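Local coordinates for desmoplakin (Homo sapiens, PDB 3R6N), which is a desmosomal protein of cell adhesion whose plakin domain includes a rigid, elongated array of spectrin repeats with an SH3 domain, at residues W56-I61 against Q73-Y78; L118-D123 against P273-Y278; Q209-Y214 against C347-Y352. One frame throughout, in Å; residues are numbered along the deposited sequence.

Contact 1 (W56-I61 against Q73-Y78); sequences WQLDKI and QLEEEY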
# COMPACT_ATOMS: atom_id res chain seq x y z
N TRP A 56 -3.83 64.53 32.63
CA TRP A 56 -3.50 65.93 32.90
C TRP A 56 -4.74 66.81 32.91
O TRP A 56 -4.83 67.76 33.69
CB TRP A 56 -2.46 66.44 31.90
CG TRP A 56 -1.08 65.94 32.19
CD1 TRP A 56 -0.08 66.61 32.84
CD2 TRP A 56 -0.55 64.65 31.86
NE1 TRP A 56 1.04 65.82 32.92
CE2 TRP A 56 0.78 64.61 32.33
CE3 TRP A 56 -1.06 63.52 31.20
CZ2 TRP A 56 1.60 63.49 32.17
CZ3 TRP A 56 -0.25 62.41 31.05
CH2 TRP A 56 1.07 62.41 31.53
N GLN A 57 -5.70 66.50 32.04
CA GLN A 57 -6.98 67.19 32.06
C GLN A 57 -7.64 66.92 33.40
O GLN A 57 -8.35 67.77 33.94
CB GLN A 57 -7.86 66.71 30.91
CG GLN A 57 -8.67 67.80 30.21
CD GLN A 57 -9.73 68.42 31.10
OE1 GLN A 57 -9.43 69.21 31.99
NE2 GLN A 57 -10.99 68.06 30.85
N LEU A 58 -7.39 65.73 33.93
CA LEU A 58 -7.96 65.33 35.22
C LEU A 58 -7.22 65.97 36.38
O LEU A 58 -7.82 66.32 37.39
CB LEU A 58 -7.91 63.81 35.37
CG LEU A 58 -8.55 63.25 36.64
CD1 LEU A 58 -10.06 63.39 36.57
CD2 LEU A 58 -8.15 61.81 36.87
N ASP A 59 -5.91 66.13 36.24
CA ASP A 59 -5.11 66.77 37.27
C ASP A 59 -5.60 68.20 37.50
O ASP A 59 -5.82 68.61 38.64
CB ASP A 59 -3.63 66.76 36.91
CG ASP A 59 -3.00 65.38 37.03
OD1 ASP A 59 -3.62 64.50 37.66
OD2 ASP A 59 -1.89 65.18 36.50
N LYS A 60 -5.78 68.94 36.42
CA LYS A 60 -6.29 70.31 36.49
C LYS A 60 -7.62 70.37 37.23
O LYS A 60 -7.90 71.33 37.95
CB LYS A 60 -6.47 70.88 35.08
CG LYS A 60 -5.25 71.59 34.51
CD LYS A 60 -5.10 72.99 35.09
CE LYS A 60 -4.02 73.77 34.35
NZ LYS A 60 -3.93 75.18 34.83
N ILE A 61 -8.43 69.34 37.04
CA ILE A 61 -9.78 69.31 37.60
C ILE A 61 -9.80 68.98 39.10
O ILE A 61 -10.62 69.51 39.85
CB ILE A 61 -10.69 68.36 36.79
CG1 ILE A 61 -11.09 69.04 35.47
CG2 ILE A 61 -11.92 67.97 37.59
CD1 ILE A 61 -12.12 68.28 34.68
N GLN A 73 -13.30 59.82 44.38
CA GLN A 73 -14.15 59.09 43.45
C GLN A 73 -13.68 59.22 42.00
O GLN A 73 -13.78 58.28 41.22
CB GLN A 73 -15.60 59.55 43.58
CG GLN A 73 -16.55 58.88 42.60
CD GLN A 73 -18.01 59.19 42.89
OE1 GLN A 73 -18.33 59.84 43.89
NE2 GLN A 73 -18.89 58.72 42.01
N LEU A 74 -13.19 60.40 41.64
CA LEU A 74 -12.69 60.63 40.30
C LEU A 74 -11.41 59.85 40.08
O LEU A 74 -11.24 59.19 39.06
CB LEU A 74 -12.42 62.12 40.05
CG LEU A 74 -13.63 63.01 39.78
CD1 LEU A 74 -13.20 64.46 39.64
CD2 LEU A 74 -14.37 62.55 38.55
N GLU A 75 -10.50 59.92 41.04
CA GLU A 75 -9.22 59.24 40.93
C GLU A 75 -9.41 57.73 40.88
O GLU A 75 -8.66 57.02 40.20
CB GLU A 75 -8.30 59.62 42.09
CG GLU A 75 -6.85 59.21 41.89
CD GLU A 75 -6.22 59.88 40.68
OE1 GLU A 75 -6.77 60.91 40.21
OE2 GLU A 75 -5.18 59.39 40.20
N GLU A 76 -10.41 57.23 41.59
CA GLU A 76 -10.67 55.80 41.65
C GLU A 76 -11.25 55.31 40.33
O GLU A 76 -10.99 54.18 39.91
CB GLU A 76 -11.61 55.47 42.82
CG GLU A 76 -11.97 54.00 42.94
CD GLU A 76 -13.10 53.58 42.02
OE1 GLU A 76 -14.09 54.34 41.90
OE2 GLU A 76 -13.00 52.50 41.40
N GLU A 77 -12.05 56.16 39.69
CA GLU A 77 -12.64 55.82 38.40
C GLU A 77 -11.58 55.84 37.32
O GLU A 77 -11.53 54.95 36.47
CB GLU A 77 -13.75 56.80 38.05
CG GLU A 77 -14.46 56.47 36.76
CD GLU A 77 -15.23 55.16 36.84
OE1 GLU A 77 -15.88 54.91 37.87
OE2 GLU A 77 -15.16 54.37 35.87
N TYR A 78 -10.73 56.86 37.34
CA TYR A 78 -9.70 56.99 36.33
C TYR A 78 -8.68 55.86 36.39
O TYR A 78 -8.31 55.28 35.37
CB TYR A 78 -8.99 58.35 36.43
CG TYR A 78 -7.91 58.51 35.40
CD1 TYR A 78 -8.20 59.00 34.13
CD2 TYR A 78 -6.60 58.17 35.68
CE1 TYR A 78 -7.21 59.14 33.18
CE2 TYR A 78 -5.60 58.31 34.74
CZ TYR A 78 -5.91 58.79 33.49
OH TYR A 78 -4.91 58.93 32.55

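Contact 2 (L118-D123 against P273-Y278); sequences LYDWSD and PRNPDY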
# COMPACT_ATOMS: atom_id res chain seq x y z
N LEU A 118 -3.95 15.35 -4.53
CA LEU A 118 -3.85 15.37 -5.98
C LEU A 118 -2.86 14.34 -6.55
O LEU A 118 -2.68 14.26 -7.76
CB LEU A 118 -3.45 16.76 -6.47
CG LEU A 118 -4.48 17.87 -6.31
CD1 LEU A 118 -3.90 19.21 -6.72
CD2 LEU A 118 -5.73 17.55 -7.12
N TYR A 119 -2.22 13.58 -5.67
CA TYR A 119 -1.25 12.57 -6.10
C TYR A 119 -1.93 11.46 -6.90
O TYR A 119 -3.07 11.11 -6.64
CB TYR A 119 -0.52 11.98 -4.90
CG TYR A 119 0.76 11.27 -5.27
CD1 TYR A 119 1.89 11.99 -5.62
CD2 TYR A 119 0.84 9.89 -5.25
CE1 TYR A 119 3.07 11.36 -5.96
CE2 TYR A 119 2.02 9.24 -5.58
CZ TYR A 119 3.13 9.98 -5.94
OH TYR A 119 4.30 9.35 -6.28
N ASP A 120 -1.20 10.92 -7.87
CA ASP A 120 -1.72 9.85 -8.73
C ASP A 120 -1.23 8.48 -8.25
O ASP A 120 -0.03 8.21 -8.25
CB ASP A 120 -1.29 10.10 -10.18
CG ASP A 120 -1.81 9.03 -11.13
OD1 ASP A 120 -2.80 8.36 -10.78
OD2 ASP A 120 -1.22 8.87 -12.22
N TRP A 121 -2.16 7.62 -7.84
CA TRP A 121 -1.81 6.30 -7.32
C TRP A 121 -2.18 5.16 -8.26
O TRP A 121 -2.18 3.99 -7.87
CB TRP A 121 -2.46 6.05 -5.96
CG TRP A 121 -1.88 6.87 -4.85
CD1 TRP A 121 -2.47 7.93 -4.22
CD2 TRP A 121 -0.61 6.68 -4.22
NE1 TRP A 121 -1.64 8.42 -3.24
CE2 TRP A 121 -0.49 7.67 -3.23
CE3 TRP A 121 0.45 5.78 -4.41
CZ2 TRP A 121 0.64 7.79 -2.42
CZ3 TRP A 121 1.57 5.90 -3.61
CH2 TRP A 121 1.66 6.90 -2.63
N SER A 122 -2.52 5.50 -9.50
CA SER A 122 -2.87 4.50 -10.50
C SER A 122 -1.64 3.72 -10.94
O SER A 122 -0.57 3.84 -10.35
CB SER A 122 -3.49 5.17 -11.72
OG SER A 122 -2.56 6.03 -12.36
N ASP A 123 -1.81 2.92 -11.99
CA ASP A 123 -0.70 2.16 -12.56
C ASP A 123 0.24 3.03 -13.38
O ASP A 123 1.39 2.66 -13.61
CB ASP A 123 -1.24 1.01 -13.41
CG ASP A 123 -2.06 1.48 -14.60
OD1 ASP A 123 -1.91 0.90 -15.70
OD2 ASP A 123 -2.85 2.44 -14.43
N PRO A 273 -8.50 0.90 -12.16
CA PRO A 273 -9.78 1.58 -11.92
C PRO A 273 -9.63 2.96 -11.27
O PRO A 273 -10.60 3.72 -11.22
CB PRO A 273 -10.50 0.62 -10.97
CG PRO A 273 -9.91 -0.71 -11.28
CD PRO A 273 -8.47 -0.44 -11.57
N ARG A 274 -8.44 3.29 -10.79
CA ARG A 274 -8.21 4.60 -10.19
C ARG A 274 -8.27 5.69 -11.24
O ARG A 274 -8.54 6.85 -10.92
CB ARG A 274 -6.88 4.64 -9.45
CG ARG A 274 -6.75 3.61 -8.36
CD ARG A 274 -5.61 3.93 -7.42
NE ARG A 274 -5.91 5.09 -6.59
CZ ARG A 274 -6.60 5.03 -5.46
NH1 ARG A 274 -7.08 3.88 -5.02
NH2 ARG A 274 -6.82 6.14 -4.77
N ASN A 275 -8.02 5.32 -12.49
CA ASN A 275 -8.10 6.25 -13.61
C ASN A 275 -9.53 6.50 -14.06
O ASN A 275 -10.32 5.57 -14.17
CB ASN A 275 -7.28 5.75 -14.79
CG ASN A 275 -5.79 5.81 -14.53
OD1 ASN A 275 -5.29 6.77 -13.93
ND2 ASN A 275 -5.06 4.78 -14.97
N PRO A 276 -9.86 7.76 -14.35
CA PRO A 276 -11.22 8.20 -14.67
C PRO A 276 -11.74 7.56 -15.95
O PRO A 276 -12.95 7.46 -16.14
CB PRO A 276 -11.07 9.72 -14.86
CG PRO A 276 -9.77 10.07 -14.19
CD PRO A 276 -8.89 8.88 -14.36
N ASP A 277 -10.82 7.11 -16.80
CA ASP A 277 -11.16 6.58 -18.11
C ASP A 277 -11.39 5.08 -18.16
O ASP A 277 -11.98 4.57 -19.11
CB ASP A 277 -10.03 6.88 -19.10
CG ASP A 277 -8.67 6.42 -18.59
OD1 ASP A 277 -7.99 7.22 -17.93
OD2 ASP A 277 -8.32 5.25 -18.85
N TYR A 278 -10.92 4.36 -17.14
CA TYR A 278 -11.04 2.90 -17.07
C TYR A 278 -12.51 2.48 -17.06
O TYR A 278 -13.31 3.02 -16.30
CB TYR A 278 -10.32 2.37 -15.82
CG TYR A 278 -10.59 0.92 -15.47
CD1 TYR A 278 -9.78 -0.10 -15.94
CD2 TYR A 278 -11.66 0.58 -14.64
CE1 TYR A 278 -10.03 -1.42 -15.61
CE2 TYR A 278 -11.92 -0.73 -14.31
CZ TYR A 278 -11.10 -1.73 -14.79
OH TYR A 278 -11.36 -3.04 -14.45

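Contact 3 (Q209-Y214 against C347-Y352); sequences QSTEAY and CKIEQY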
# COMPACT_ATOMS: atom_id res chain seq x y z
N GLN A 209 5.74 -11.60 -15.25
CA GLN A 209 6.01 -11.48 -16.68
C GLN A 209 7.39 -12.03 -17.01
O GLN A 209 7.65 -12.41 -18.15
CB GLN A 209 5.90 -10.02 -17.12
CG GLN A 209 4.51 -9.42 -16.96
CD GLN A 209 4.50 -7.91 -17.08
OE1 GLN A 209 5.55 -7.28 -17.23
NE2 GLN A 209 3.31 -7.31 -17.00
N SER A 210 8.26 -12.06 -16.01
CA SER A 210 9.62 -12.56 -16.18
C SER A 210 9.69 -14.07 -15.97
O SER A 210 10.57 -14.75 -16.50
CB SER A 210 10.57 -11.85 -15.21
OG SER A 210 11.90 -12.31 -15.37
N THR A 211 8.76 -14.60 -15.18
CA THR A 211 8.66 -16.04 -14.97
C THR A 211 7.89 -16.67 -16.12
O THR A 211 8.23 -17.75 -16.59
CB THR A 211 7.96 -16.37 -13.62
OG1 THR A 211 8.81 -15.98 -12.53
CG2 THR A 211 7.67 -17.86 -13.52
N GLU A 212 6.85 -15.98 -16.58
CA GLU A 212 6.06 -16.44 -17.71
C GLU A 212 6.93 -16.54 -18.96
O GLU A 212 6.78 -17.46 -19.76
CB GLU A 212 4.90 -15.48 -17.97
CG GLU A 212 3.96 -15.90 -19.09
CD GLU A 212 3.20 -14.73 -19.68
OE1 GLU A 212 3.80 -13.65 -19.85
OE2 GLU A 212 1.99 -14.90 -19.99
N ALA A 213 7.83 -15.58 -19.12
CA ALA A 213 8.74 -15.56 -20.26
C ALA A 213 9.73 -16.71 -20.17
O ALA A 213 10.25 -17.19 -21.18
CB ALA A 213 9.47 -14.23 -20.35
N TYR A 214 10.00 -17.15 -18.95
CA TYR A 214 10.96 -18.22 -18.70
C TYR A 214 10.35 -19.59 -19.00
O TYR A 214 10.89 -20.35 -19.80
CB TYR A 214 11.43 -18.17 -17.24
CG TYR A 214 12.66 -19.00 -16.95
CD1 TYR A 214 12.85 -20.23 -17.56
CD2 TYR A 214 13.62 -18.56 -16.05
CE1 TYR A 214 13.97 -21.00 -17.29
CE2 TYR A 214 14.74 -19.31 -15.77
CZ TYR A 214 14.91 -20.53 -16.40
OH TYR A 214 16.03 -21.29 -16.12
N CYS A 347 -2.58 -17.99 -13.10
CA CYS A 347 -3.17 -19.21 -13.62
C CYS A 347 -2.44 -19.64 -14.88
O CYS A 347 -2.14 -20.81 -15.08
CB CYS A 347 -4.66 -19.00 -13.92
SG CYS A 347 -5.50 -20.44 -14.62
N LYS A 348 -2.14 -18.66 -15.73
CA LYS A 348 -1.43 -18.91 -16.97
C LYS A 348 -0.05 -19.49 -16.68
O LYS A 348 0.29 -20.58 -17.14
CB LYS A 348 -1.31 -17.62 -17.79
CG LYS A 348 -0.72 -17.80 -19.17
CD LYS A 348 -0.87 -16.54 -20.02
CE LYS A 348 -2.31 -16.35 -20.49
NZ LYS A 348 -2.72 -17.38 -21.49
N ILE A 349 0.73 -18.76 -15.89
CA ILE A 349 2.07 -19.20 -15.52
C ILE A 349 2.06 -20.61 -14.95
O ILE A 349 3.01 -21.37 -15.16
CB ILE A 349 2.69 -18.25 -14.48
CG1 ILE A 349 2.92 -16.87 -15.09
CG2 ILE A 349 4.00 -18.82 -13.96
CD1 ILE A 349 3.52 -15.87 -14.12
N GLU A 350 1.00 -20.96 -14.24
CA GLU A 350 0.91 -22.27 -13.62
C GLU A 350 0.75 -23.36 -14.67
O GLU A 350 1.27 -24.47 -14.50
CB GLU A 350 -0.25 -22.32 -12.62
CG GLU A 350 -0.10 -23.37 -11.54
CD GLU A 350 -1.20 -23.30 -10.50
OE1 GLU A 350 -2.39 -23.26 -10.89
OE2 GLU A 350 -0.88 -23.28 -9.29
N GLN A 351 0.05 -23.04 -15.75
CA GLN A 351 -0.19 -23.99 -16.82
C GLN A 351 1.04 -24.21 -17.70
O GLN A 351 1.15 -25.23 -18.38
CB GLN A 351 -1.38 -23.55 -17.68
CG GLN A 351 -2.73 -23.72 -17.00
CD GLN A 351 -3.84 -22.94 -17.68
OE1 GLN A 351 -3.63 -21.80 -18.11
NE2 GLN A 351 -5.02 -23.54 -17.77
N TYR A 352 1.96 -23.25 -17.69
CA TYR A 352 3.22 -23.41 -18.39
C TYR A 352 4.14 -24.36 -17.61
O TYR A 352 4.78 -25.23 -18.19
CB TYR A 352 3.91 -22.07 -18.61
CG TYR A 352 3.31 -21.25 -19.72
CD1 TYR A 352 2.37 -20.25 -19.46
CD2 TYR A 352 3.66 -21.47 -21.05
CE1 TYR A 352 1.82 -19.50 -20.48
CE2 TYR A 352 3.11 -20.72 -22.07
CZ TYR A 352 2.19 -19.74 -21.78
OH TYR A 352 1.64 -18.99 -22.79

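Contact 1 (W56-I61 against Q73-Y78)
Leu58 and Tyr78 lie alongside one another, their side chains pointing in opposite senses, where two antiparallel helices meet. This is the close-packed part of the contact: Leu58 CD2 lies 3.6 Å from Tyr78 CB and equally near CG, touching the root of the aromatic side chain and not its hydroxyl end. In each, chi1 sets CG anti to the backbone N (-176° for Leu58); both CB atoms point toward the other helix, and the axes of the two short segments come within 11.3 Å. The other branch of Leu58 turns to the neighbouring leucine, with CD1 4.4 Å from Leu74 CB. One turn further along the first helix, Ile61 CG2 approaches Leu74 CD1 at 4.3 Å, so these apolar contacts are looser than the one at Tyr78. The tyrosine hydroxyl is occupied by a hydrogen bond to the carbonyl of Ile51.

On the more exposed flank the character changes. A bend at chi2 (62°) turns CD of Glu75 back, and OE1 lies 3.7 Å from Leu58 CD2, so a carboxylate borders the apolar patch. OE1 and OE2 form salt bridges with Lys62 and Arg55, which would offset its charge. Helix 5-24 covers the other flank, where Val10 and Cys14 touch Ile61 and Cys14 also touches Leu74. Helices 34-64 and 68-117 thus form a hairpin packed against a third helix, the bundled arrangement characteristic of spectrin-type repeats.

Contact 2 (L118-D123 against P273-Y278)
Ser122 faces Asn275, yet its hydroxyl and its backbone N-H both bond back to Asp120. Ser122 OG comes within 3.2 Å of Asn275 OD1 but donates its hydrogen to Asp120 OD1. That same Asp120 oxygen also accepts from the Ser122 backbone N at 3.1 Å, completing an Asx turn. Both donors reach it from one face of the carboxylate plane, the hydroxyl on the syn side and the amide from well above the plane, so two bonds hold the turn at residues 120 to 122. Farther along, the Asp123 side chain lies roughly perpendicular to that of Asn275, and Asp123 OD1 forms a salt bridge with Lys272.

Arg274 meets the loop with its chain and the NE end of the guanidinium, Ser122 N lying at the guanidinium edge, near its plane. Its CD lies 3.5 Å from Trp121 O, CB rests near Ser122 CB, and a bend at chi3 (71°) turns NE toward Trp121 CB, 3.6 Å away. NH1 and NH2 bond to the carbonyls of Leu333, in strand 333-334, and Ser330, just after strand 326-329. Trp121 stacks on His194 and touches Leu195, so the contact lies between the SH3 strands and helix 167-225.

Contact 3 (Q209-Y214 against C347-Y352)
Thr211 opens the contact with its methyl group, CG2 meeting Ile349 CG2 at 3.8 Å as the two side chains run roughly perpendicular. Its chi1 (-69°) sets CG2 anti to the backbone N and OG1 beside it; the hydroxyl then bonds to the carbonyl of Glu207 in its own helix. Next comes Glu212, whose CA is the nearest to that of Ile349. Its CB packs at 3.8 Å from Ile349 CG1, and Ile349 CD1 lies close to the same methylene. The segments run in nearly the same direction, at 27°, and Leu261 of helix 234-265 touches both Thr211 and Ile349. Helices 167-225, 234-265 and 340-384 meet here in a three-helix packing consistent with a spectrin repeat, although the SH3 strands intervene in sequence before the third.

Beyond CG, Glu212 runs extended over the more exposed flank. Its OE2 reaches the aliphatic part of Lys348, 3.3 Å from CD, whereas NZ stays 5.5 Å from that oxygen, so any attraction between the charges would act at a distance. Lys348 CG in turn lies at the edge of the Tyr352 ring, in its plane. The ring also approaches Glu212 CG, with CE1 4.4 Å from it, and touches Leu215 and Lys216.

Overall arrangement
From the N terminus, contact 1 comes first and is the most local, closing the short turn between helices 34-64 and 68-117. Contact 2 opens where helix 68-117 ends and closes after 149 largely helical intervening residues, at the start of the SH3 region. Contact 3 opens inside that span, on helix 167-225, and closes beyond the SH3 strands on helix 340-384, so contacts 2 and 3 cross. Their centres lie about 27 Å apart, without touching. Contact 2 ties the SH3 region to the loop before helix 130-161, contact 3 ties helix 340-384 to helix 167-225; the centre of contact 1 is about 98 Å from that of contact 3, on the opposite side of the chain's centre.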